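Local coordinates for HD-GYP domain-containing protein (Bdellovibrio bacteriovorus, PDB 3TM8) that is an unconventional HD-GYP protein that binds two iron ions and may act as a cyclic-di-GMP phosphodiesterase, as its relatives do, at residues A[86-89]-A[90-94]. Residues are numbered along the deposited sequence; the frame is centred on the assembly and turned at random. Where two conformers were deposited one is given.
Sequences RTYL and QKNIE
Tyr88 and Asn92 meet one turn apart on the inward side of the alpha-helix 82-97, well away from the di-iron site. The backbone makes successive i to i+4 hydrogen bonds: Gln90 N to Arg86 O, Lys91 N to Thr87 O, Asn92 N to Tyr88 O (2.9 Å) and Ile93 N to Leu89 O.

Among the polar side chains, the Asn92 amide lies obliquely against the Tyr88 ring, the two planes 49° apart, with ND2 3.5 Å from CZ of Tyr88. Asn92 CG sits over one ring face, displaced toward the rim. Both buried polar ends are satisfied by the loop beside the helix: Tyr88 OH bonds Arg32 N, Asn92 ND2 bonds Arg32 O, and Gln35 NE2 bonds both Asn92 OD1 and Tyr88 O. The helix is thus pinned to that loop, while Phe39 meets the tyrosine ring edge-to-face.

The apolar pair is Leu89 and Ile93: in the Ile93 conformer given, one of two, its CD1 comes within 4.1 Å of Leu89 CD1, a loose contact one turn apart.

On the exposed side, Gln90 has CG anti to its N (chi1 -172°) and bends at chi2, which carries its amide along the helix to Glu94. There Gln90 NE2 donates to Glu94 OE2 at 2.9 Å, reaching the anti side of the carboxylate, 34° out of its plane.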
loop_
_atom_site.group_PDB
_atom_site.type_symbol
_atom_site.label_atom_id
_atom_site.label_comp_id
_atom_site.label_asym_id
_atom_site.label_seq_id
_atom_site.Cartn_x
_atom_site.Cartn_y
_atom_site.Cartn_z
ATOM N N ARG A 86 21.620 4.252 4.474
ATOM C CA ARG A 86 21.290 2.888 4.873
ATOM C C ARG A 86 21.137 2.772 6.385
ATOM O O ARG A 86 20.239 2.079 6.882
ATOM C CB ARG A 86 22.339 1.894 4.362
ATOM C CG ARG A 86 22.315 1.665 2.847
ATOM C CD ARG A 86 23.172 0.461 2.456
ATOM N NE ARG A 86 24.555 0.611 2.901
ATOM C CZ ARG A 86 25.576 0.919 2.108
ATOM N NH1 ARG A 86 25.382 1.095 0.807
ATOM N NH2 ARG A 86 26.797 1.038 2.614
ATOM N N THR A 87 22.019 3.435 7.128
ATOM C CA THR A 87 21.946 3.379 8.586
ATOM C C THR A 87 20.737 4.154 9.098
ATOM O O THR A 87 20.093 3.736 10.054
ATOM C CB THR A 87 23.245 3.864 9.273
ATOM O OG1 THR A 87 23.530 5.215 8.888
ATOM C CG2 THR A 87 24.408 2.962 8.894
ATOM N N TYR A 88 20.421 5.269 8.449
ATOM C CA TYR A 88 19.220 6.030 8.777
ATOM C C TYR A 88 17.975 5.161 8.647
ATOM O O TYR A 88 17.129 5.115 9.545
ATOM C CB TYR A 88 19.123 7.246 7.847
ATOM C CG TYR A 88 17.759 7.893 7.784
ATOM C CD1 TYR A 88 17.412 8.926 8.652
ATOM C CD2 TYR A 88 16.822 7.485 6.837
ATOM C CE1 TYR A 88 16.157 9.521 8.590
ATOM C CE2 TYR A 88 15.581 8.070 6.771
ATOM C CZ TYR A 88 15.242 9.079 7.643
ATOM O OH TYR A 88 13.985 9.643 7.546
ATOM N N LEU A 89 17.873 4.456 7.530
ATOM C CA LEU A 89 16.693 3.648 7.269
ATOM C C LEU A 89 16.564 2.491 8.250
ATOM O O LEU A 89 15.490 2.239 8.801
ATOM C CB LEU A 89 16.734 3.127 5.839
ATOM C CG LEU A 89 15.524 2.283 5.425
ATOM C CD1 LEU A 89 14.211 3.008 5.730
ATOM C CD2 LEU A 89 15.613 1.918 3.950
ATOM N N GLN A 90 17.670 1.799 8.492
ATOM C CA GLN A 90 17.611 0.650 9.377
ATOM C C GLN A 90 17.264 1.090 10.797
ATOM O O GLN A 90 16.468 0.436 11.480
ATOM C CB GLN A 90 18.929 -0.112 9.342
ATOM C CG GLN A 90 18.883 -1.445 10.090
ATOM C CD GLN A 90 17.842 -2.439 9.552
ATOM O OE1 GLN A 90 17.460 -2.405 8.376
ATOM N NE2 GLN A 90 17.387 -3.333 10.420
ATOM N N LYS A 91 17.842 2.200 11.243
ATOM C CA LYS A 91 17.495 2.738 12.559
ATOM C C LYS A 91 16.018 3.145 12.644
ATOM O O LYS A 91 15.354 2.888 13.642
ATOM C CB LYS A 91 18.401 3.910 12.907
ATOM C CG LYS A 91 18.057 4.630 14.186
ATOM C CD LYS A 91 19.110 5.699 14.457
ATOM C CE LYS A 91 18.718 6.633 15.587
ATOM N NZ LYS A 91 19.701 7.752 15.701
ATOM N N ASN A 92 15.499 3.764 11.592
ATOM C CA ASN A 92 14.092 4.136 11.571
ATOM C C ASN A 92 13.199 2.923 11.750
ATOM O O ASN A 92 12.281 2.923 12.573
ATOM C CB ASN A 92 13.735 4.793 10.248
ATOM C CG ASN A 92 13.642 6.286 10.353
ATOM O OD1 ASN A 92 14.069 6.883 11.347
ATOM N ND2 ASN A 92 13.074 6.907 9.324
ATOM N N ILE A 93 13.453 1.882 10.968
ATOM C CA ILE A 93 12.653 0.654 10.993
ATOM C C ILE A 93 12.730 -0.049 12.349
ATOM O O ILE A 93 11.738 -0.470 12.934
ATOM C CB ILE A 93 13.155 -0.328 9.910
ATOM C CG1 ILE A 93 12.715 0.133 8.519
ATOM C CG2 ILE A 93 12.661 -1.733 10.187
ATOM C CD1 ILE A 93 13.392 -0.607 7.382
ATOM N N GLU A 94 13.952 -0.208 12.840
ATOM C CA GLU A 94 14.142 -0.889 14.117
ATOM C C GLU A 94 13.432 -0.141 15.236
ATOM O O GLU A 94 12.744 -0.743 16.065
ATOM C CB GLU A 94 15.632 -1.035 14.430
ATOM C CG GLU A 94 16.329 -2.035 13.529
ATOM C CD GLU A 94 17.829 -2.122 13.759
ATOM O OE1 GLU A 94 18.372 -1.326 14.555
ATOM O OE2 GLU A 94 18.461 -2.992 13.129
#